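Local coordinates for SEC-C motif domain protein (Psychrobacter arcticus, PDB 2I9W) that is of unknown function but binds two zinc ions, one at each end of a chain built round a cystatin-like (NTF2-like) domain, at residues 4-12 and 58-66. Residues are numbered along the deposited sequence; the frame is centred on the assembly and turned at random.
With ZN (zinc ion), chain B.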
ATOM      1  N   PHE A   4       5.368  15.369 -13.188  1.00 30.86           N
ATOM      2  CA  PHE A   4       4.730  14.043 -13.131  1.00 31.67           C
ATOM      3  C   PHE A   4       3.250  14.151 -12.934  1.00 29.92           C
ATOM      4  O   PHE A   4       2.532  13.238 -13.327  1.00 27.18           O
ATOM      5  CB  PHE A   4       5.308  13.114 -12.050  1.00 31.96           C
ATOM      6  CG  PHE A   4       6.481  12.332 -12.518  1.00 33.15           C
ATOM      7  CD1 PHE A   4       6.353  11.451 -13.585  1.00 38.79           C
ATOM      8  CD2 PHE A   4       7.724  12.490 -11.917  1.00 37.54           C
ATOM      9  CE1 PHE A   4       7.439  10.739 -14.050  1.00 43.04           C
ATOM     10  CE2 PHE A   4       8.825  11.782 -12.370  1.00 39.06           C
ATOM     11  CZ  PHE A   4       8.684  10.899 -13.449  1.00 42.40           C
ATOM     12  N   SER A   5       2.801  15.274 -12.354  1.00 28.19           N
ATOM     13  CA  SER A   5       1.375  15.586 -12.255  1.00 26.10           C
ATOM     14  C   SER A   5       0.643  15.386 -13.538  1.00 27.24           C
ATOM     15  O   SER A   5      -0.467  14.915 -13.521  1.00 26.66           O
ATOM     16  CB  SER A   5       1.181  17.028 -11.812  1.00 26.97           C
ATOM     17  OG  SER A   5       1.600  17.181 -10.485  1.00 33.36           O
ATOM     18  N   ILE A   6       1.260  15.762 -14.660  1.00 26.83           N
ATOM     19  CA  ILE A   6       0.591  15.698 -15.940  1.00 28.04           C
ATOM     20  C   ILE A   6       1.012  14.506 -16.819  1.00 28.87           C
ATOM     21  O   ILE A   6       0.644  14.415 -17.996  1.00 31.44           O
ATOM     22  CB  ILE A   6       0.663  17.088 -16.678  1.00 27.05           C
ATOM     23  CG1 ILE A   6       2.065  17.416 -17.184  1.00 29.96           C
ATOM     24  CG2 ILE A   6       0.112  18.201 -15.748  1.00 29.30           C
ATOM     25  CD1 ILE A   6       2.050  18.605 -18.186  1.00 24.19           C
ATOM     26  N   GLN A   7       1.703  13.543 -16.220  1.00 30.65           N
ATOM     27  CA  GLN A   7       1.936  12.266 -16.889  1.00 30.96           C
ATOM     28  C   GLN A   7       1.119  11.180 -16.241  1.00 28.25           C
ATOM     29  O   GLN A   7       0.564  11.386 -15.162  1.00 22.67           O
ATOM     30  CB  GLN A   7       3.407  11.890 -16.869  1.00 34.55           C
ATOM     31  CG  GLN A   7       4.255  12.798 -17.749  1.00 41.03           C
ATOM     32  CD  GLN A   7       4.031  12.599 -19.249  1.00 44.10           C
ATOM     33  OE1 GLN A   7       3.851  11.471 -19.725  1.00 44.39           O
ATOM     34  NE2 GLN A   7       4.074  13.693 -19.996  1.00 46.09           N
ATOM     35  N   THR A   8       1.009  10.057 -16.953  1.00 25.50           N
ATOM     36  CA  THR A   8       0.250   8.920 -16.498  1.00 24.35           C
ATOM     37  C   THR A   8       0.649   8.597 -15.049  1.00 21.44           C
ATOM     38  O   THR A   8       1.844   8.515 -14.675  1.00 20.05           O
ATOM     39  CB  THR A   8       0.401   7.705 -17.467  1.00 24.50           C
ATOM     40  OG1 THR A   8       0.069   8.098 -18.817  1.00 22.99           O
ATOM     41  CG2 THR A   8      -0.448   6.545 -17.049  1.00 22.79           C
ATOM     42  N   CYS A   9      -0.354   8.438 -14.222  1.00 17.50           N
ATOM     43  CA  CYS A   9      -0.117   8.016 -12.844  1.00 19.10           C
ATOM     44  C   CYS A   9       0.678   6.698 -12.841  1.00 17.81           C
ATOM     45  O   CYS A   9       0.389   5.795 -13.627  1.00 19.14           O
ATOM     46  CB  CYS A   9      -1.404   7.830 -12.082  1.00 17.42           C
ATOM     47  SG  CYS A   9      -1.092   7.682 -10.309  1.00 18.79           S
ATOM     48  N   PRO A  10       1.691   6.567 -11.975  1.00 19.89           N
ATOM     49  CA  PRO A  10       2.403   5.293 -12.052  1.00 18.94           C
ATOM     50  C   PRO A  10       1.513   4.067 -11.942  1.00 20.93           C
ATOM     51  O   PRO A  10       1.766   3.095 -12.639  1.00 23.12           O
ATOM     52  CB  PRO A  10       3.421   5.379 -10.925  1.00 20.25           C
ATOM     53  CG  PRO A  10       3.661   6.819 -10.741  1.00 19.59           C
ATOM     54  CD  PRO A  10       2.346   7.498 -11.042  1.00 20.22           C
ATOM     55  N   CYS A  11       0.471   4.112 -11.115  1.00 17.74           N
ATOM     56  CA  CYS A  11      -0.389   2.929 -10.907  1.00 18.89           C
ATOM     57  C   CYS A  11      -1.231   2.561 -12.106  1.00 20.63           C
ATOM     58  O   CYS A  11      -1.845   1.485 -12.119  1.00 21.43           O
ATOM     59  CB  CYS A  11      -1.298   3.080  -9.683  1.00 17.85           C
ATOM     60  SG  CYS A  11      -2.802   3.949 -10.001  1.00 20.58           S
ATOM     61  N   GLN A  12      -1.279   3.463 -13.087  1.00 19.47           N
ATOM     62  CA  GLN A  12      -2.048   3.286 -14.306  1.00 23.03           C
ATOM     63  C   GLN A  12      -1.211   2.702 -15.439  1.00 20.93           C
ATOM     64  O   GLN A  12      -1.752   2.430 -16.508  1.00 22.82           O
ATOM     65  CB  GLN A  12      -2.622   4.618 -14.775  1.00 23.68           C
ATOM     66  CG  GLN A  12      -3.541   5.253 -13.780  1.00 24.12           C
ATOM     67  CD  GLN A  12      -4.931   4.707 -13.832  1.00 35.96           C
ATOM     68  OE1 GLN A  12      -5.584   4.747 -14.877  1.00 34.11           O
ATOM     69  NE2 GLN A  12      -5.421   4.220 -12.695  1.00 34.65           N
ATOM     70  N   ARG A  58      -2.589   0.770  -4.669  1.00 20.07           N
ATOM     71  CA  ARG A  58      -2.184   1.574  -5.839  0.50 18.64           C
ATOM     72  C   ARG A  58      -1.411   2.800  -5.425  1.00 20.24           C
ATOM     73  O   ARG A  58      -0.354   3.111  -5.989  1.00 18.72           O
ATOM     74  CB  ARG A  58      -3.397   2.004  -6.661  0.50 19.44           C
ATOM     75  CG  ARG A  58      -3.951   0.897  -7.480  0.50 15.82           C
ATOM     76  CD  ARG A  58      -5.303   1.280  -8.053  0.50 19.18           C
ATOM     77  NE  ARG A  58      -5.850   0.252  -8.934  0.50 17.73           N
ATOM     78  CZ  ARG A  58      -5.472   0.044 -10.197  0.50 20.91           C
ATOM     79  NH1 ARG A  58      -4.520   0.776 -10.781  0.50 21.77           N
ATOM     80  NH2 ARG A  58      -6.067  -0.916 -10.892  0.50 27.11           N
ATOM     81  N   THR A  59      -1.944   3.519  -4.443  1.00 17.71           N
ATOM     82  CA  THR A  59      -1.224   4.724  -3.931  1.00 18.56           C
ATOM     83  C   THR A  59       0.144   4.363  -3.356  1.00 19.10           C
ATOM     84  O   THR A  59       1.080   5.139  -3.490  1.00 18.11           O
ATOM     85  CB  THR A  59      -2.062   5.550  -2.884  1.00 19.68           C
ATOM     86  OG1 THR A  59      -2.277   4.752  -1.688  1.00 18.34           O
ATOM     87  CG2 THR A  59      -3.391   6.039  -3.513  1.00 19.84           C
ATOM     88  N   ARG A  60       0.272   3.208  -2.711  1.00 18.85           N
ATOM     89  CA  ARG A  60       1.603   2.795  -2.220  1.00 20.40           C
ATOM     90  C   ARG A  60       2.599   2.507  -3.362  1.00 18.57           C
ATOM     91  O   ARG A  60       3.724   2.943  -3.347  1.00 20.06           O
ATOM     92  CB  ARG A  60       1.487   1.634  -1.234  1.00 19.32           C
ATOM     93  CG  ARG A  60       0.762   1.961   0.094  1.00 19.69           C
ATOM     94  CD  ARG A  60       0.571   0.674   0.939  1.00 19.19           C
ATOM     95  NE  ARG A  60       1.819  -0.096   1.130  1.00 20.41           N
ATOM     96  CZ  ARG A  60       2.754   0.162   2.039  1.00 19.83           C
ATOM     97  NH1 ARG A  60       2.607   1.175   2.890  1.00 21.59           N
ATOM     98  NH2 ARG A  60       3.836  -0.611   2.098  1.00 21.79           N
ATOM     99  N   TYR A  61       2.150   1.751  -4.357  1.00 20.03           N
ATOM    100  CA  TYR A  61       2.948   1.507  -5.556  1.00 18.49           C
ATOM    101  C   TYR A  61       3.448   2.829  -6.177  1.00 18.77           C
ATOM    102  O   TYR A  61       4.621   3.002  -6.447  1.00 19.30           O
ATOM    103  CB  TYR A  61       2.132   0.712  -6.591  1.00 19.56           C
ATOM    104  CG  TYR A  61       2.898   0.621  -7.872  1.00 20.02           C
ATOM    105  CD1 TYR A  61       3.907  -0.280  -8.011  1.00 21.45           C
ATOM    106  CD2 TYR A  61       2.643   1.503  -8.916  1.00 19.81           C
ATOM    107  CE1 TYR A  61       4.695  -0.334  -9.177  1.00 23.03           C
ATOM    108  CE2 TYR A  61       3.405   1.483 -10.070  1.00 22.10           C
ATOM    109  CZ  TYR A  61       4.450   0.553 -10.199  1.00 20.56           C
ATOM    110  OH  TYR A  61       5.208   0.494 -11.352  1.00 20.77           O
ATOM    111  N   SER A  62       2.534   3.771  -6.353  1.00 20.42           N
ATOM    112  CA  SER A  62       2.893   5.090  -6.927  1.00 17.62           C
ATOM    113  C   SER A  62       3.875   5.838  -6.017  1.00 17.87           C
ATOM    114  O   SER A  62       4.758   6.546  -6.513  1.00 19.37           O
ATOM    115  CB  SER A  62       1.620   5.912  -7.132  1.00 18.62           C
ATOM    116  OG  SER A  62       0.821   5.248  -8.082  1.00 21.86           O
ATOM    117  N   ALA A  63       3.773   5.622  -4.704  1.00 18.09           N
ATOM    118  CA  ALA A  63       4.732   6.226  -3.755  1.00 20.17           C
ATOM    119  C   ALA A  63       6.111   5.556  -3.896  1.00 21.78           C
ATOM    120  O   ALA A  63       7.103   6.204  -3.710  1.00 23.20           O
ATOM    121  CB  ALA A  63       4.189   6.134  -2.306  1.00 19.35           C
ATOM    122  N   PHE A  64       6.164   4.269  -4.233  1.00 17.93           N
ATOM    123  CA  PHE A  64       7.459   3.603  -4.532  1.00 20.14           C
ATOM    124  C   PHE A  64       8.082   4.246  -5.769  1.00 19.10           C
ATOM    125  O   PHE A  64       9.229   4.715  -5.764  1.00 19.97           O
ATOM    126  CB  PHE A  64       7.265   2.099  -4.754  1.00 19.10           C
ATOM    127  CG  PHE A  64       6.928   1.336  -3.487  1.00 22.60           C
ATOM    128  CD1 PHE A  64       7.652   1.592  -2.330  1.00 30.99           C
ATOM    129  CD2 PHE A  64       5.965   0.361  -3.462  1.00 37.79           C
ATOM    130  CE1 PHE A  64       7.392   0.906  -1.156  1.00 35.97           C
ATOM    131  CE2 PHE A  64       5.697  -0.324  -2.264  1.00 31.95           C
ATOM    132  CZ  PHE A  64       6.413  -0.017  -1.133  1.00 32.77           C
ATOM    133  N   VAL A  65       7.286   4.325  -6.836  1.00 19.43           N
ATOM    134  CA  VAL A  65       7.791   4.823  -8.115  1.00 21.43           C
ATOM    135  C   VAL A  65       8.295   6.263  -7.992  1.00 20.24           C
ATOM    136  O   VAL A  65       9.397   6.584  -8.501  1.00 21.65           O
ATOM    137  CB  VAL A  65       6.697   4.733  -9.208  1.00 20.74           C
ATOM    138  CG1 VAL A  65       7.228   5.389 -10.544  1.00 19.98           C
ATOM    139  CG2 VAL A  65       6.275   3.315  -9.406  1.00 20.00           C
ATOM    140  N   LEU A  66       7.517   7.111  -7.306  1.00 18.22           N
ATOM    141  CA  LEU A  66       7.810   8.540  -7.187  1.00 20.11           C
ATOM    142  C   LEU A  66       8.706   8.892  -5.996  1.00 21.11           C
ATOM    143  O   LEU A  66       9.110  10.041  -5.839  1.00 24.32           O
ATOM    144  CB  LEU A  66       6.516   9.357  -7.148  1.00 24.53           C
ATOM    145  CG  LEU A  66       5.588   9.208  -8.388  1.00 20.96           C
ATOM    146  CD1 LEU A  66       4.230   9.913  -8.167  1.00 19.98           C
ATOM    147  CD2 LEU A  66       6.225   9.696  -9.729  1.00 23.63           C
TER
HETATM  148 ZN    ZN B 200      -2.682   6.248  -9.401  1.00 17.46          ZN
HETATM  149  O   HOH W   1       4.600   2.512 -13.027  1.00 17.17           O
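R58 lies alongside C11, where the CXC zinc loop of the N-terminal domain packs on helix 53-66 of the NTF2-like (cystatin-like) domain. C9 and C11 bind the zinc ion, and C29 and C30 complete the four-cysteine site. The R58 chain, extended from CG to NE, passes the C11 side chain. R58 NH1 lies 3.1 Å from C11 O. A weak hydrogen bond from R58 NH1 to the metal-bound C11 SG (3.7 Å) belongs to one of two modelled R58 conformers and is therefore doubtful. NE of R58 forms a salt bridge with E54. One turn on, Y61 has CG anti to the backbone N (chi1 173°). This sets the ring edge against P10, with Y61 CE2 3.4 Å from P10 O. A water donates to P10 O and also meets Y61 OH. S62 faces the middle of the loop. S62 OG donates to R58 O (3.2 Å), from above the carbonyl plane, and accepts a weak, bent bond from C11 N. With an alanine in place of S62, C11 N would probably lose its weak acceptor and R58 O one of its two donors, with a small gap left beside C11 CB. V65 follows on the same side of the helix. Its CB and both methyls meet CB of P10, with V65 CB to P10 CB at 3.8 Å. L66 reaches both P10 and F4. Its CG touches P10 CG, the two side chains crossing at about a right angle. At the outer end of the contact, L66 CD2 makes a CH-pi contact over one face of the F4 ring, 4.0 Å from the centroid.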